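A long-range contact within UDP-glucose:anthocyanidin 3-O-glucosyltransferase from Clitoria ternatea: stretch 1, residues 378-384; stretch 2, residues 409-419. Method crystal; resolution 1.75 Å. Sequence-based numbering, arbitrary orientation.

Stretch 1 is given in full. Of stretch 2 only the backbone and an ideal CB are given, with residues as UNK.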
ATOM      1  N   ILE A 378       4.254 -11.776  13.543  1.00 13.59           N
ATOM      2  CA  ILE A 378       4.886 -12.654  12.571  1.00 11.77           C
ATOM      3  C   ILE A 378       6.341 -12.238  12.324  1.00 15.24           C
ATOM      4  O   ILE A 378       7.268 -12.958  12.709  1.00 15.94           O
ATOM      5  CB  ILE A 378       4.069 -12.724  11.269  1.00 13.34           C
ATOM      6  CG1 ILE A 378       2.685 -13.304  11.571  1.00 15.31           C
ATOM      7  CG2 ILE A 378       4.786 -13.572  10.228  1.00 17.11           C
ATOM      8  CD1 ILE A 378       1.794 -13.437  10.332  1.00 18.35           C
ATOM      9  N   TRP A 379       6.544 -11.072  11.714  1.00 14.05           N
ATOM     10  CA  TRP A 379       7.896 -10.530  11.546  1.00 13.00           C
ATOM     11  C   TRP A 379       8.543 -10.154  12.872  1.00 14.56           C
ATOM     12  O   TRP A 379       9.773 -10.193  13.002  1.00 15.05           O
ATOM     13  CB  TRP A 379       7.866  -9.284  10.670  1.00 10.31           C
ATOM     14  CG  TRP A 379       7.326  -9.496   9.293  1.00 13.40           C
ATOM     15  CD1 TRP A 379       7.282 -10.668   8.590  1.00 21.05           C
ATOM     16  CD2 TRP A 379       6.738  -8.501   8.452  1.00 10.91           C
ATOM     17  NE1 TRP A 379       6.717 -10.452   7.353  1.00 19.32           N
ATOM     18  CE2 TRP A 379       6.367  -9.131   7.249  1.00 19.11           C
ATOM     19  CE3 TRP A 379       6.501  -7.130   8.596  1.00 15.11           C
ATOM     20  CZ2 TRP A 379       5.764  -8.439   6.200  1.00 20.61           C
ATOM     21  CZ3 TRP A 379       5.901  -6.447   7.563  1.00 16.18           C
ATOM     22  CH2 TRP A 379       5.535  -7.101   6.377  1.00 22.02           C
ATOM     23  N   GLU A 380       7.709  -9.784  13.847  1.00 12.94           N
ATOM     24  CA  GLU A 380       8.166  -9.240  15.130  1.00 14.00           C
ATOM     25  C   GLU A 380       9.149  -8.071  14.970  1.00 11.81           C
ATOM     26  O   GLU A 380      10.214  -8.054  15.598  1.00 11.82           O
ATOM     27  CB  GLU A 380       8.748 -10.346  16.021  1.00 13.22           C
ATOM     28  CG  GLU A 380       7.743 -11.469  16.286  1.00 18.01           C
ATOM     29  CD  GLU A 380       8.238 -12.509  17.270  1.00 29.14           C
ATOM     30  OE1 GLU A 380       8.461 -13.657  16.845  1.00 30.53           O
ATOM     31  OE2 GLU A 380       8.393 -12.182  18.461  1.00 31.23           O
ATOM     32  N   VAL A 381       8.764  -7.085  14.159  1.00  9.50           N
ATOM     33  CA  VAL A 381       9.611  -5.918  13.903  1.00  8.17           C
ATOM     34  C   VAL A 381       8.923  -4.661  14.403  1.00  9.37           C
ATOM     35  O   VAL A 381       9.236  -3.551  13.981  1.00 10.71           O
ATOM     36  CB  VAL A 381       9.980  -5.753  12.409  1.00 10.13           C
ATOM     37  CG1 VAL A 381      10.915  -6.870  11.953  1.00  8.46           C
ATOM     38  CG2 VAL A 381       8.734  -5.683  11.507  1.00  8.28           C
ATOM     39  N   GLY A 382       7.983  -4.844  15.317  1.00 10.07           N
ATOM     40  CA  GLY A 382       7.271  -3.708  15.869  1.00  9.84           C
ATOM     41  C   GLY A 382       6.194  -4.118  16.843  1.00 10.06           C
ATOM     42  O   GLY A 382       6.048  -5.307  17.151  1.00 10.76           O
ATOM     43  N   VAL A 383       5.449  -3.128  17.331  1.00 11.93           N
ATOM     44  CA  VAL A 383       4.339  -3.371  18.258  1.00  8.41           C
ATOM     45  C   VAL A 383       3.116  -2.592  17.802  1.00 11.49           C
ATOM     46  O   VAL A 383       3.225  -1.543  17.159  1.00 12.87           O
ATOM     47  CB  VAL A 383       4.676  -2.979  19.720  1.00 13.49           C
ATOM     48  CG1 VAL A 383       5.764  -3.886  20.290  1.00 13.20           C
ATOM     49  CG2 VAL A 383       5.091  -1.523  19.813  1.00 15.72           C
ATOM     50  N   ILE A 384       1.944  -3.126  18.107  1.00 11.27           N
ATOM     51  CA  ILE A 384       0.735  -2.337  17.975  1.00 10.16           C
ATOM     52  C   ILE A 384       0.701  -1.474  19.228  1.00 13.68           C
ATOM     53  O   ILE A 384       0.972  -1.973  20.326  1.00 16.58           O
ATOM     54  CB  ILE A 384      -0.508  -3.233  17.891  1.00 12.26           C
ATOM     55  CG1 ILE A 384      -0.456  -4.057  16.596  1.00 12.35           C
ATOM     56  CG2 ILE A 384      -1.779  -2.386  17.998  1.00 14.02           C
ATOM     57  CD1 ILE A 384      -1.504  -5.183  16.512  1.00 16.61           C
ATOM     58  N   UNK A 409      15.085  -4.989  22.386  1.00 18.11           N
ATOM     59  CA  UNK A 409      16.245  -5.411  21.597  1.00 17.08           C
ATOM     60  C   UNK A 409      15.905  -6.462  20.543  1.00 16.46           C
ATOM     61  O   UNK A 409      16.405  -6.405  19.408  1.00 18.93           O
ATOM     62  CB  UNK A 409      17.329  -5.960  22.527  1.00 17.08           C
ATOM     63  N   UNK A 410      15.049  -7.413  20.904  1.00 15.54           N
ATOM     64  CA  UNK A 410      14.639  -8.441  19.955  1.00 11.93           C
ATOM     65  C   UNK A 410      14.004  -7.806  18.719  1.00 13.58           C
ATOM     66  O   UNK A 410      14.321  -8.161  17.585  1.00 13.87           O
ATOM     67  CB  UNK A 410      13.663  -9.419  20.613  1.00 11.93           C
ATOM     68  N   UNK A 411      13.097  -6.863  18.944  1.00 16.36           N
ATOM     69  CA  UNK A 411      12.446  -6.172  17.836  1.00 13.34           C
ATOM     70  C   UNK A 411      13.441  -5.399  16.970  1.00 14.38           C
ATOM     71  O   UNK A 411      13.380  -5.440  15.728  1.00 10.79           O
ATOM     72  CB  UNK A 411      11.378  -5.218  18.374  1.00 13.34           C
ATOM     73  N   UNK A 412      14.365  -4.696  17.614  1.00 14.14           N
ATOM     74  CA  UNK A 412      15.395  -3.961  16.885  1.00 12.29           C
ATOM     75  C   UNK A 412      16.267  -4.914  16.073  1.00 14.31           C
ATOM     76  O   UNK A 412      16.590  -4.635  14.915  1.00 15.47           O
ATOM     77  CB  UNK A 412      16.258  -3.148  17.852  1.00 12.29           C
ATOM     78  N   UNK A 413      16.635  -6.043  16.675  1.00 12.92           N
ATOM     79  CA  UNK A 413      17.467  -7.028  15.985  1.00 13.57           C
ATOM     80  C   UNK A 413      16.718  -7.626  14.807  1.00 13.29           C
ATOM     81  O   UNK A 413      17.290  -7.836  13.723  1.00 12.56           O
ATOM     82  CB  UNK A 413      17.908  -8.133  16.947  1.00 13.57           C
ATOM     83  N   UNK A 414      15.436  -7.908  15.016  1.00 13.73           N
ATOM     84  CA  UNK A 414      14.608  -8.478  13.961  1.00  9.74           C
ATOM     85  C   UNK A 414      14.468  -7.528  12.782  1.00 13.10           C
ATOM     86  O   UNK A 414      14.448  -7.958  11.635  1.00 11.82           O
ATOM     87  CB  UNK A 414      13.225  -8.836  14.509  1.00  9.74           C
ATOM     88  N   UNK A 415      14.372  -6.236  13.062  1.00 11.83           N
ATOM     89  CA  UNK A 415      14.250  -5.261  11.982  1.00 12.80           C
ATOM     90  C   UNK A 415      15.483  -5.313  11.081  1.00 10.58           C
ATOM     91  O   UNK A 415      15.372  -5.208   9.853  1.00 11.09           O
ATOM     92  CB  UNK A 415      14.060  -3.852  12.547  1.00 12.80           C
ATOM     93  N   UNK A 416      16.656  -5.486  11.683  1.00 14.60           N
ATOM     94  CA  UNK A 416      17.880  -5.567  10.896  1.00 13.59           C
ATOM     95  C   UNK A 416      17.915  -6.867  10.095  1.00 12.27           C
ATOM     96  O   UNK A 416      18.351  -6.876   8.947  1.00 12.86           O
ATOM     97  CB  UNK A 416      19.108  -5.466  11.803  1.00 13.59           C
ATOM     98  N   UNK A 417      17.458  -7.964  10.694  1.00 10.93           N
ATOM     99  CA  UNK A 417      17.416  -9.234   9.964  1.00 12.69           C
ATOM    100  C   UNK A 417      16.478  -9.171   8.772  1.00 12.99           C
ATOM    101  O   UNK A 417      16.766  -9.730   7.711  1.00 13.90           O
ATOM    102  CB  UNK A 417      16.987 -10.368  10.897  1.00 12.69           C
ATOM    103  N   UNK A 418      15.343  -8.512   8.951  1.00 11.65           N
ATOM    104  CA  UNK A 418      14.377  -8.408   7.873  1.00 10.79           C
ATOM    105  C   UNK A 418      14.931  -7.525   6.751  1.00 14.35           C
ATOM    106  O   UNK A 418      14.730  -7.812   5.567  1.00 13.22           O
ATOM    107  CB  UNK A 418      13.051  -7.850   8.394  1.00 10.79           C
ATOM    108  N   UNK A 419      15.665  -6.476   7.117  1.00 12.17           N
ATOM    109  CA  UNK A 419      16.316  -5.633   6.114  1.00 10.00           C
ATOM    110  C   UNK A 419      17.263  -6.470   5.248  1.00  9.48           C
ATOM    111  O   UNK A 419      17.282  -6.348   4.019  1.00 11.16           O
ATOM    112  CB  UNK A 419      17.079  -4.490   6.787  1.00 10.00           C
TER

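Stretch 2 is a continuous helix, so backbone angles exclude little beyond proline and glycine as poor choices. Position 409 has nothing of stretch 1 within reach, and almost any helix-compatible residue would serve, polar ones included. It is Lys409, whose NZ lies 2.9 Å from OD2 of the aspartate at 413, a salt bridge across one helical turn.

At 410 the CA-to-CB bond points sideways and no atom of stretch 1 is near the CB, but the carboxylate of Glu380 lies within range of a long side chain. Lysine or arginine would suit. Lys410, extended with all four chi angles t, brings NZ to 2.8 Å from Glu380 OE2, forming a hydrogen-bonded salt bridge.

Position 411 comes closest in register, its CA 4.9 Å from Val381 CA. The ideal CB, directed sideways, lies 4.1 Å from Glu380 O and 4.6 Å from Gly382 N, with Val383 further along. Leucine, isoleucine, valine or methionine could cover this surface. Ile411 does so by branching: CG2 packs 3.6 Å from Val381 C, while CD1 reaches 3.8 Å from Val383 CG1. Contact with the glycine has a cost, since Gly382 N is buried without a hydrogen-bonding partner.

Position 412 points away and 413 sideways, neither with stretch 1 near its CB; polar residues are natural. They are Arg412, whose NH1 and NH2 are hydrogen-bonded elsewhere in the structure, and Asp413, which accepts the bond from Lys409.

At 414 the CB points toward stretch 1 and sits a tight 3.3 Å from Glu380 O, with Val381 CG1 at 4.0 Å from the same CB. Space beside the backbone is limited, and the carbonyl asks for a donor: asparagine, serine or threonine might be considered. Asn414 supplies the amide, ND2 donating to Glu380 O at 3.0 Å and a nearly straight 161°. The bond ties the helix to Glu380, the first residue after another helix to leave helical phi/psi, with positive phi.

At 415 the CB points sideways, 4.4 Å from Val381 CG1. An apolar residue suits the neighbouring methyl, and stretch 1 alone does not fix its size; Ala415 makes a modest apolar contact.

Positions 416 and 417 have no stretch 1 atom near their CB atoms and tolerate many residues; they are Leu416 and Lys417.

Position 418 points toward stretch 1, its CB 4.3 Å from Val381 CG1. Valine, isoleucine or leucine would extend the apolar patch. Val418 places CG2 3.8 Å from Val381 CG1. Position 419 is out of reach and is Lys419.

Stretch 2 409-419: KKIRDNALKVK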
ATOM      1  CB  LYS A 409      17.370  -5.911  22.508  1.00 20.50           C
ATOM      2  CG  LYS A 409      18.556  -6.488  21.742  1.00 27.83           C
ATOM      3  CD  LYS A 409      19.755  -6.715  22.651  1.00 34.79           C
ATOM      4  CE  LYS A 409      20.944  -7.261  21.872  1.00 38.73           C
ATOM      5  NZ  LYS A 409      20.700  -8.639  21.353  1.00 36.49           N
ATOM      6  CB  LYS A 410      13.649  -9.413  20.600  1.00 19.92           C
ATOM      7  CG  LYS A 410      13.028 -10.380  19.599  1.00 33.65           C
ATOM      8  CD  LYS A 410      11.928 -11.245  20.217  1.00 41.82           C
ATOM      9  CE  LYS A 410      11.464 -12.324  19.235  1.00 50.69           C
ATOM     10  NZ  LYS A 410      10.498 -13.290  19.846  1.00 53.41           N
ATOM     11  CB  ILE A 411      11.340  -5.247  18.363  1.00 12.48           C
ATOM     12  CG1 ILE A 411      10.135  -6.102  18.753  1.00 16.21           C
ATOM     13  CG2 ILE A 411      10.949  -4.217  17.319  1.00 16.14           C
ATOM     14  CD1 ILE A 411       9.153  -5.397  19.654  1.00 16.36           C
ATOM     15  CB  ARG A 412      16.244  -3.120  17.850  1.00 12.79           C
ATOM     16  CG  ARG A 412      15.465  -1.930  18.451  1.00 11.98           C
ATOM     17  CD  ARG A 412      16.354  -0.950  19.220  1.00 12.08           C
ATOM     18  NE  ARG A 412      17.001  -1.600  20.363  1.00 12.97           N
ATOM     19  CZ  ARG A 412      16.491  -1.689  21.592  1.00 16.54           C
ATOM     20  NH1 ARG A 412      15.305  -1.164  21.882  1.00 14.75           N
ATOM     21  NH2 ARG A 412      17.183  -2.308  22.543  1.00 16.66           N
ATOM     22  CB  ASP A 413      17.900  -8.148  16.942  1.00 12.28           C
ATOM     23  CG  ASP A 413      18.983  -7.712  17.916  1.00 22.63           C
ATOM     24  OD1 ASP A 413      19.600  -6.644  17.703  1.00 26.28           O
ATOM     25  OD2 ASP A 413      19.221  -8.451  18.896  1.00 30.62           O
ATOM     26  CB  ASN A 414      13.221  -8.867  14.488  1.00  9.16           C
ATOM     27  CG  ASN A 414      13.266 -10.076  15.395  1.00 15.41           C
ATOM     28  OD1 ASN A 414      14.231 -10.843  15.372  1.00 21.27           O
ATOM     29  ND2 ASN A 414      12.215 -10.268  16.185  1.00 16.22           N
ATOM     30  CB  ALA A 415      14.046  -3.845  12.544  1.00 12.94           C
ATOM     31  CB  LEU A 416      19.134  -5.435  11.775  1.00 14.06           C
ATOM     32  CG  LEU A 416      20.441  -5.703  11.002  1.00 25.49           C
ATOM     33  CD1 LEU A 416      20.617  -4.700   9.859  1.00 26.03           C
ATOM     34  CD2 LEU A 416      21.674  -5.712  11.912  1.00 25.71           C
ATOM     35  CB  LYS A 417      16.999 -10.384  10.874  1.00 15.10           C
ATOM     36  CG  LYS A 417      17.955 -10.630  12.023  1.00 25.71           C
ATOM     37  CD  LYS A 417      17.539 -11.863  12.817  1.00 31.45           C
ATOM     38  CE  LYS A 417      18.389 -12.027  14.067  1.00 35.90           C
ATOM     39  NZ  LYS A 417      17.913 -13.158  14.912  1.00 37.30           N
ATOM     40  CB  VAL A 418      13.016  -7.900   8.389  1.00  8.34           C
ATOM     41  CG1 VAL A 418      12.137  -7.450   7.235  1.00 10.45           C
ATOM     42  CG2 VAL A 418      12.333  -8.996   9.203  1.00 11.41           C
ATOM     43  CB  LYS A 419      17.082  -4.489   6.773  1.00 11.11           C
ATOM     44  CG  LYS A 419      17.759  -3.557   5.778  1.00 13.81           C
ATOM     45  CD  LYS A 419      18.574  -2.472   6.497  1.00 14.68           C
ATOM     46  CE  LYS A 419      18.943  -1.371   5.515  1.00 25.09           C
ATOM     47  NZ  LYS A 419      19.935  -0.385   6.042  1.00 35.01           N
TER
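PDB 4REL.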